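Local coordinates for CdiI (Burkholderia pseudomallei 1026a, PDB 4G6V), which serves as the immunity protein of a contact-dependent growth inhibition system, probably neutralising its cognate CdiA-CT tRNase toxin by binding to it directly, at residues 21-26 with 80-85; 33-38 with 72-77; 6-11 with 48-53. All coordinates share one frame; numbering follows the deposited sequence.

Interaction 1 of 3, residues 21-26 with 80-85; sequences NKIRSN and KILVDG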
loop_
_atom_site.group_PDB
_atom_site.type_symbol
_atom_site.label_atom_id
_atom_site.label_comp_id
_atom_site.label_asym_id
_atom_site.label_seq_id
_atom_site.Cartn_x
_atom_site.Cartn_y
_atom_site.Cartn_z
ATOM N N ASN B 21 20.011 -4.907 5.235
ATOM C CA ASN B 21 20.390 -5.305 6.577
ATOM C C ASN B 21 21.057 -4.146 7.292
ATOM O O ASN B 21 20.826 -3.896 8.466
ATOM C CB ASN B 21 21.325 -6.511 6.552
ATOM C CG ASN B 21 20.623 -7.808 6.141
ATOM O OD1 ASN B 21 19.394 -7.940 6.225
ATOM N ND2 ASN B 21 21.421 -8.782 5.696
ATOM N N LYS B 22 21.902 -3.436 6.569
ATOM C CA LYS B 22 22.599 -2.319 7.153
ATOM C C LYS B 22 21.616 -1.207 7.505
ATOM O O LYS B 22 21.722 -0.583 8.563
ATOM C CB LYS B 22 23.663 -1.832 6.189
ATOM C CG LYS B 22 24.699 -2.899 5.878
ATOM C CD LYS B 22 25.776 -2.382 4.932
ATOM C CE LYS B 22 26.714 -3.514 4.535
ATOM N NZ LYS B 22 27.773 -2.951 3.646
ATOM N N ILE B 23 20.650 -0.970 6.625
ATOM C CA ILE B 23 19.607 -0.000 6.905
ATOM C C ILE B 23 18.868 -0.358 8.185
ATOM O O ILE B 23 18.816 0.441 9.109
ATOM C CB ILE B 23 18.668 0.173 5.705
ATOM C CG1 ILE B 23 19.254 1.211 4.748
ATOM C CG2 ILE B 23 17.351 0.698 6.132
ATOM C CD1 ILE B 23 18.983 0.906 3.284
ATOM N N ARG B 24 18.332 -1.572 8.263
ATOM C CA ARG B 24 17.676 -2.045 9.480
ATOM C C ARG B 24 18.527 -1.868 10.738
ATOM O O ARG B 24 18.009 -1.738 11.835
ATOM C CB ARG B 24 17.335 -3.523 9.365
ATOM C CG ARG B 24 16.268 -3.895 8.359
ATOM C CD ARG B 24 16.044 -5.418 8.410
ATOM N NE ARG B 24 15.490 -5.957 7.169
ATOM C CZ ARG B 24 14.189 -5.969 6.886
ATOM N NH1 ARG B 24 13.311 -5.473 7.763
ATOM N NH2 ARG B 24 13.760 -6.473 5.727
ATOM N N SER B 25 19.837 -1.903 10.578
ATOM C CA SER B 25 20.743 -1.881 11.714
ATOM C C SER B 25 21.101 -0.432 12.043
ATOM O O SER B 25 21.520 -0.106 13.152
ATOM C CB SER B 25 21.994 -2.707 11.372
ATOM O OG SER B 25 22.941 -2.690 12.420
ATOM N N ASN B 26 20.906 0.435 11.062
ATOM C CA ASN B 26 21.305 1.829 11.156
ATOM C C ASN B 26 20.115 2.701 11.565
ATOM O O ASN B 26 20.283 3.850 12.004
ATOM C CB ASN B 26 21.851 2.269 9.801
ATOM C CG ASN B 26 22.801 3.443 9.902
ATOM O OD1 ASN B 26 22.869 4.120 10.928
ATOM N ND2 ASN B 26 23.536 3.697 8.825
ATOM N N LYS B 80 14.312 9.191 1.972
ATOM C CA LYS B 80 15.681 9.680 1.851
ATOM C C LYS B 80 16.688 8.669 2.426
ATOM O O LYS B 80 17.693 8.368 1.790
ATOM C CB LYS B 80 15.808 11.053 2.514
ATOM C CG LYS B 80 17.224 11.468 2.770
ATOM C CD LYS B 80 17.365 12.151 4.120
ATOM C CE LYS B 80 18.663 11.733 4.824
ATOM N NZ LYS B 80 19.893 12.034 4.030
ATOM N N ILE B 81 16.398 8.130 3.613
ATOM C CA ILE B 81 17.232 7.103 4.243
ATOM C C ILE B 81 17.457 5.920 3.299
ATOM O O ILE B 81 18.539 5.306 3.278
ATOM C CB ILE B 81 16.596 6.613 5.574
ATOM C CG1 ILE B 81 16.825 7.635 6.688
ATOM C CG2 ILE B 81 17.144 5.266 6.014
ATOM C CD1 ILE B 81 16.019 7.354 7.953
ATOM N N LEU B 82 16.432 5.605 2.514
ATOM C CA LEU B 82 16.515 4.499 1.563
ATOM C C LEU B 82 17.389 4.844 0.330
ATOM O O LEU B 82 18.257 4.080 -0.048
ATOM C CB LEU B 82 15.110 3.999 1.173
ATOM C CG LEU B 82 14.231 3.315 2.244
ATOM C CD1 LEU B 82 12.912 2.835 1.652
ATOM C CD2 LEU B 82 14.938 2.131 2.944
ATOM N N VAL B 83 17.171 6.004 -0.272
ATOM C CA VAL B 83 18.009 6.484 -1.376
ATOM C C VAL B 83 19.506 6.453 -0.999
ATOM O O VAL B 83 20.379 6.168 -1.836
ATOM C CB VAL B 83 17.610 7.951 -1.783
ATOM C CG1 VAL B 83 18.611 8.554 -2.764
ATOM C CG2 VAL B 83 16.189 8.039 -2.343
ATOM N N ASP B 84 19.792 6.747 0.269
ATOM C CA ASP B 84 21.165 6.876 0.755
ATOM C C ASP B 84 21.801 5.532 1.121
ATOM O O ASP B 84 23.019 5.393 1.061
ATOM C CB ASP B 84 21.235 7.844 1.943
ATOM N N GLY B 85 20.985 4.549 1.502
ATOM C CA GLY B 85 21.508 3.249 1.880
ATOM C C GLY B 85 21.553 2.283 0.710
ATOM O O GLY B 85 21.753 1.079 0.877
#
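Ile23, on helix 13-26, packs against the closing turn of helix 75-84, joining two helices that lie on the same face of the antiparallel sheet. The contact illustrates how one branched side chain can bring two helices together at a glycine. At that point the backbones come near each other, with 6.3 Å from Ile23 CA to Gly85 CA, and Gly85 is the first residue to leave helical geometry. The tight part is van der Waals packing made by the longer branch of Ile23 against backbone and side chain alike. With CG2 anti to the backbone N (chi1 -86°), the CG1-CD1 branch is the one directed at the glycine; CD1 lies 3.7 Å from Gly85 CA. About a turn earlier in helix 75-84, the same methyl meets Leu82 CD2 at 4.2 Å, while Ile81 adds only a peripheral touch through its carbonyl. No hydrogen bond crosses the contact. Phe31 of helix 28-34 and Phe86 also pack on Ile23, and Leu82 continues inward to Ile93 of the sheet.

The other flank is loose. Lys22 and Ser25 lie on the exposed side of their helix, and Lys22 runs out as an extended chain whose amine ends well clear of helix 75-84. On the packed flank, the carbonyl oxygen of the glycine also borders the isoleucine methyl, Gly85 O lying 3.7 Å from Ile23 CD1.

Interaction 2 of 3, residues 33-38 with 72-77; sequences GKFLIS and ADLIPI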
loop_
_atom_site.group_PDB
_atom_site.type_symbol
_atom_site.label_atom_id
_atom_site.label_comp_id
_atom_site.label_asym_id
_atom_site.label_seq_id
_atom_site.Cartn_x
_atom_site.Cartn_y
_atom_site.Cartn_z
ATOM N N GLY B 33 9.006 -1.915 13.776
ATOM C CA GLY B 33 7.649 -1.534 14.182
ATOM C C GLY B 33 6.933 -0.363 13.497
ATOM O O GLY B 33 5.810 -0.528 13.003
ATOM N N LYS B 34 7.552 0.821 13.492
ATOM C CA LYS B 34 6.970 2.003 12.833
ATOM C C LYS B 34 6.791 1.805 11.313
ATOM O O LYS B 34 5.741 2.117 10.747
ATOM C CB LYS B 34 7.809 3.271 13.137
ATOM N N PHE B 35 7.827 1.286 10.665
ATOM C CA PHE B 35 7.744 0.840 9.278
ATOM C C PHE B 35 8.185 -0.617 9.157
ATOM O O PHE B 35 9.129 -1.041 9.818
ATOM C CB PHE B 35 8.618 1.714 8.392
ATOM C CG PHE B 35 8.158 3.137 8.315
ATOM C CD1 PHE B 35 7.429 3.581 7.227
ATOM C CD2 PHE B 35 8.456 4.032 9.332
ATOM C CE1 PHE B 35 7.015 4.892 7.136
ATOM C CE2 PHE B 35 8.032 5.356 9.262
ATOM C CZ PHE B 35 7.311 5.785 8.161
ATOM N N LEU B 36 7.500 -1.395 8.332
ATOM C CA LEU B 36 7.930 -2.772 8.118
ATOM C C LEU B 36 8.477 -2.943 6.707
ATOM O O LEU B 36 7.811 -2.602 5.725
ATOM C CB LEU B 36 6.798 -3.773 8.398
ATOM C CG LEU B 36 6.188 -3.671 9.804
ATOM C CD1 LEU B 36 5.135 -4.745 10.024
ATOM C CD2 LEU B 36 7.250 -3.731 10.903
ATOM N N ILE B 37 9.696 -3.463 6.617
ATOM C CA ILE B 37 10.324 -3.704 5.319
ATOM C C ILE B 37 10.150 -5.164 4.897
ATOM O O ILE B 37 10.672 -6.087 5.555
ATOM C CB ILE B 37 11.837 -3.332 5.312
ATOM C CG1 ILE B 37 12.037 -1.888 5.800
ATOM C CG2 ILE B 37 12.429 -3.536 3.927
ATOM C CD1 ILE B 37 13.490 -1.337 5.685
ATOM N N SER B 38 9.417 -5.368 3.801
ATOM C CA SER B 38 9.265 -6.710 3.250
ATOM C C SER B 38 10.612 -7.308 2.811
ATOM O O SER B 38 11.616 -6.600 2.653
ATOM C CB SER B 38 8.303 -6.700 2.064
ATOM O OG SER B 38 9.004 -6.490 0.851
ATOM N N ALA B 72 3.169 8.662 9.922
ATOM C CA ALA B 72 2.866 8.904 8.516
ATOM C C ALA B 72 3.625 10.098 7.989
ATOM O O ALA B 72 3.783 10.269 6.778
ATOM C CB ALA B 72 1.368 9.122 8.318
ATOM N N ASP B 73 4.091 10.937 8.903
ATOM C CA ASP B 73 4.822 12.114 8.490
ATOM C C ASP B 73 6.320 11.848 8.321
ATOM O O ASP B 73 7.081 12.769 8.032
ATOM C CB ASP B 73 4.568 13.284 9.443
ATOM C CG ASP B 73 5.013 12.991 10.875
ATOM O OD1 ASP B 73 4.938 11.798 11.330
ATOM O OD2 ASP B 73 5.430 13.983 11.539
ATOM N N LEU B 74 6.756 10.603 8.484
ATOM C CA LEU B 74 8.174 10.320 8.269
ATOM C C LEU B 74 8.438 9.701 6.910
ATOM O O LEU B 74 9.562 9.366 6.596
ATOM C CB LEU B 74 8.751 9.448 9.387
ATOM C CG LEU B 74 8.351 9.966 10.772
ATOM C CD1 LEU B 74 8.471 8.878 11.837
ATOM C CD2 LEU B 74 9.128 11.241 11.170
ATOM N N ILE B 75 7.411 9.567 6.088
ATOM C CA ILE B 75 7.607 8.967 4.773
ATOM C C ILE B 75 8.746 9.609 3.959
ATOM O O ILE B 75 9.594 8.897 3.436
ATOM C CB ILE B 75 6.283 8.860 3.981
ATOM C CG1 ILE B 75 5.469 7.683 4.516
ATOM C CG2 ILE B 75 6.531 8.691 2.504
ATOM C CD1 ILE B 75 4.012 7.622 4.012
ATOM N N PRO B 76 8.790 10.950 3.874
ATOM C CA PRO B 76 9.866 11.639 3.144
ATOM C C PRO B 76 11.254 11.438 3.746
ATOM O O PRO B 76 12.249 11.451 3.010
ATOM C CB PRO B 76 9.481 13.125 3.263
ATOM C CG PRO B 76 8.052 13.135 3.587
ATOM C CD PRO B 76 7.785 11.898 4.387
ATOM N N ILE B 77 11.336 11.296 5.064
ATOM C CA ILE B 77 12.628 11.019 5.695
ATOM C C ILE B 77 13.029 9.547 5.519
ATOM O O ILE B 77 14.200 9.232 5.271
ATOM C CB ILE B 77 12.646 11.386 7.184
ATOM C CG1 ILE B 77 13.987 11.024 7.811
ATOM C CG2 ILE B 77 11.591 10.636 7.923
ATOM C CD1 ILE B 77 13.934 10.964 9.325
#
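The start of strand 35-42, an outermost strand of the sheet within this chain, meets the approach to helix 75-84 through Phe35, whose ring reaches Leu74 and Ile75. It is a good example of an aromatic residue bridging a wide separation between backbones, for Phe35 CA and Ile75 CA are the nearest such pair and still stand 9.3 Å apart. Side chains alone bridge the distance, with no hydrogen bond across it. With CG anti to its own carbonyl carbon (chi1 -65°), the Phe35 ring is carried outward from the strand toward the other segment.

The far end of the ring does the touching. Ile75 comes to its edge, close to the ring plane, where CG1 of Ile75 is 4.1 Å from CE1 of Phe35; the two side chains cross at about a right angle. Leu74 approaches the neighbouring part of the ring obliquely, through its first side-chain carbon, with Leu74 CB 4.1 Å from Phe35 CZ and 4.2 Å from Phe35 CE2.

This places the contact where the strand that is outermost on its side of the antiparallel sheet, within this chain, faces the beginning of a helix packed on that sheet. Strand 60-66 is the neighbour of strand 35-42, and its Leu66 packs on Phe35 as well. Leu30 of helix 28-34 touches Leu74 in turn. The toxin chain comes close to this region too, Thr59 of that chain packing on both Ala72 and Ile75. Inside CdiI, the carbonyl oxygen of Ile75 is hydrogen-bonded to Ser79 OG, one turn further along helix 75-84.

Interaction 3 of 3, residues 6-11 with 48-53; sequences FCYLSI and KEIAAE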
loop_
_atom_site.group_PDB
_atom_site.type_symbol
_atom_site.label_atom_id
_atom_site.label_comp_id
_atom_site.label_asym_id
_atom_site.label_seq_id
_atom_site.Cartn_x
_atom_site.Cartn_y
_atom_site.Cartn_z
ATOM N N PHE B 6 6.442 1.454 -2.613
ATOM C CA PHE B 6 6.904 0.505 -3.605
ATOM C C PHE B 6 8.303 0.911 -4.020
ATOM O O PHE B 6 8.501 1.995 -4.538
ATOM C CB PHE B 6 5.992 0.532 -4.818
ATOM C CG PHE B 6 4.801 -0.328 -4.674
ATOM C CD1 PHE B 6 4.554 -1.352 -5.568
ATOM C CD2 PHE B 6 3.931 -0.148 -3.616
ATOM C CE1 PHE B 6 3.435 -2.180 -5.407
ATOM C CE2 PHE B 6 2.804 -0.967 -3.456
ATOM C CZ PHE B 6 2.565 -1.980 -4.349
ATOM N N CYS B 7 9.277 0.047 -3.796
ATOM C CA CYS B 7 10.667 0.416 -3.990
ATOM C C CYS B 7 11.252 -0.475 -5.031
ATOM O O CYS B 7 11.350 -1.669 -4.831
ATOM C CB CYS B 7 11.444 0.233 -2.688
ATOM S SG CYS B 7 10.814 1.251 -1.327
ATOM N N TYR B 8 11.622 0.103 -6.152
ATOM C CA TYR B 8 12.332 -0.617 -7.203
ATOM C C TYR B 8 13.832 -0.316 -7.193
ATOM O O TYR B 8 14.253 0.842 -7.008
ATOM C CB TYR B 8 11.763 -0.254 -8.567
ATOM C CG TYR B 8 10.264 -0.316 -8.629
ATOM C CD1 TYR B 8 9.634 -1.303 -9.356
ATOM C CD2 TYR B 8 9.474 0.618 -7.946
ATOM C CE1 TYR B 8 8.254 -1.366 -9.421
ATOM C CE2 TYR B 8 8.096 0.573 -8.014
ATOM C CZ TYR B 8 7.491 -0.426 -8.753
ATOM O OH TYR B 8 6.121 -0.497 -8.828
ATOM N N LEU B 9 14.628 -1.365 -7.408
ATOM C CA LEU B 9 16.080 -1.250 -7.394
ATOM C C LEU B 9 16.706 -1.734 -8.689
ATOM O O LEU B 9 16.221 -2.668 -9.325
ATOM C CB LEU B 9 16.678 -2.032 -6.226
ATOM C CG LEU B 9 16.372 -1.580 -4.797
ATOM C CD1 LEU B 9 16.940 -2.577 -3.815
ATOM C CD2 LEU B 9 16.922 -0.187 -4.521
ATOM N N SER B 10 17.806 -1.102 -9.072
ATOM C CA SER B 10 18.522 -1.506 -10.263
ATOM C C SER B 10 19.421 -2.706 -9.938
ATOM O O SER B 10 19.739 -3.490 -10.823
ATOM C CB SER B 10 19.329 -0.340 -10.814
ATOM O OG SER B 10 20.435 -0.068 -9.975
ATOM N N ILE B 11 19.799 -2.859 -8.666
ATOM C CA ILE B 11 20.658 -3.975 -8.231
ATOM C C ILE B 11 19.891 -5.292 -8.043
ATOM O O ILE B 11 18.669 -5.310 -7.975
ATOM C CB ILE B 11 21.456 -3.637 -6.942
ATOM C CG1 ILE B 11 20.519 -3.325 -5.782
ATOM C CG2 ILE B 11 22.327 -2.433 -7.172
ATOM C CD1 ILE B 11 21.228 -3.140 -4.467
ATOM N N LYS B 48 8.850 -4.335 -13.619
ATOM C CA LYS B 48 9.853 -3.786 -14.524
ATOM C C LYS B 48 9.246 -2.764 -15.478
ATOM O O LYS B 48 9.902 -1.788 -15.856
ATOM C CB LYS B 48 10.537 -4.889 -15.341
ATOM C CG LYS B 48 11.516 -5.744 -14.555
ATOM C CD LYS B 48 12.239 -6.719 -15.465
ATOM C CE LYS B 48 13.162 -7.632 -14.691
ATOM N NZ LYS B 48 14.055 -8.380 -15.622
ATOM N N GLU B 49 8.004 -3.013 -15.876
ATOM C CA GLU B 49 7.304 -2.128 -16.781
ATOM C C GLU B 49 7.047 -0.767 -16.118
ATOM O O GLU B 49 7.350 0.285 -16.695
ATOM C CB GLU B 49 5.998 -2.773 -17.228
ATOM C CG GLU B 49 5.311 -2.062 -18.377
ATOM C CD GLU B 49 4.001 -2.721 -18.748
ATOM O OE1 GLU B 49 3.489 -3.520 -17.928
ATOM O OE2 GLU B 49 3.494 -2.444 -19.860
ATOM N N ILE B 50 6.502 -0.808 -14.904
ATOM C CA ILE B 50 6.212 0.398 -14.129
ATOM C C ILE B 50 7.482 1.167 -13.770
ATOM O O ILE B 50 7.524 2.379 -13.930
ATOM C CB ILE B 50 5.415 0.078 -12.835
ATOM C CG1 ILE B 50 4.042 -0.524 -13.158
ATOM C CG2 ILE B 50 5.234 1.321 -11.984
ATOM C CD1 ILE B 50 3.224 -0.859 -11.920
ATOM N N ALA B 51 8.526 0.474 -13.314
ATOM C CA ALA B 51 9.817 1.130 -13.055
ATOM C C ALA B 51 10.399 1.846 -14.286
ATOM O O ALA B 51 11.013 2.912 -14.161
ATOM C CB ALA B 51 10.839 0.144 -12.489
ATOM N N ALA B 52 10.196 1.263 -15.466
ATOM C CA ALA B 52 10.789 1.792 -16.690
ATOM C C ALA B 52 10.055 3.028 -17.221
ATOM O O ALA B 52 10.624 3.810 -17.976
ATOM C CB ALA B 52 10.890 0.717 -17.763
ATOM N N GLU B 53 8.800 3.195 -16.829
ATOM C CA GLU B 53 8.049 4.420 -17.109
ATOM C C GLU B 53 8.576 5.610 -16.302
ATOM O O GLU B 53 8.378 6.759 -16.688
ATOM C CB GLU B 53 6.558 4.236 -16.804
ATOM C CG GLU B 53 5.742 3.714 -17.973
ATOM C CD GLU B 53 4.504 2.945 -17.533
ATOM O OE1 GLU B 53 3.854 3.358 -16.543
ATOM O OE2 GLU B 53 4.181 1.914 -18.168
#
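The carbonyl oxygen of Ile50 is held twice, by a hydrogen bond from His54 ND1 and by a weak one from the backbone, with Glu53 N 3.3 Å from Ile50 O; the side chain of the same residue reaches across to Tyr8. Strand 4-9 runs through the middle of the five-stranded antiparallel sheet, between strands 60-66 and 91-95, and helix 45-53 packs against it. The arrangement is a worked case of helix-on-sheet packing in which, between residues 6-11 and 48-53, a single tyrosine supplies the strand's whole share.

Alternation along the strand separates Tyr8, which points toward helix 45-53, from Leu9, which points away and meets Ala16 of helix 13-26. The main chains approach to 6.6 Å, measured from Tyr8 CA to Ala51 CA, a spacing suited to the small side chain of alanine. The Ala51 methyl approaches the root of the ring obliquely, its CB 3.7 Å from CD1 and 3.9 Å from CG of Tyr8. Tyr8 has CG anti to its carbonyl carbon (chi1 -48°), which sends the ring past Ala51 and on to Ile50. There the contact is made by the short branch of the isoleucine, CG2, and the two side chains cross obliquely.

Phe61 of strand 60-66 meets the tyrosine edge-to-face, and Leu56 and Leu92 also pack on it, setting the ring carbons among apolar groups. The toxin chain reaches this side as well, with Asn113 of that chain against Ile50 and Thr117 of that chain against Phe6. At the far end of the ring, the hydroxyl rests on the isoleucine branch, Tyr8 OH lying 3.7 Å from Ile50 CG2 and 4.1 Å from Ile50 CB.

In the fold
Interaction 1 joins two helices, while interactions 2 and 3 each tie a helix to a strand of the same antiparallel sheet. Interactions 1 and 2 share helix 75-84, using its end and its beginning, and their centres are 12 Å apart; they also meet directly, Arg24 NH2 lying 3.1 Å from Ile37 O in a probable hydrogen bond. Interaction 3 sits on the opposite side of the chain's centre, its centre about 18 Å from that of interaction 1 and about 20 Å from that of interaction 2. The core still connects it to interaction 1, through Leu82 CD1 at 4.0 Å from Cys7 SG. Interactions 2 and 3 both border the toxin chain, whereas that chain does not touch the segments of interaction 1.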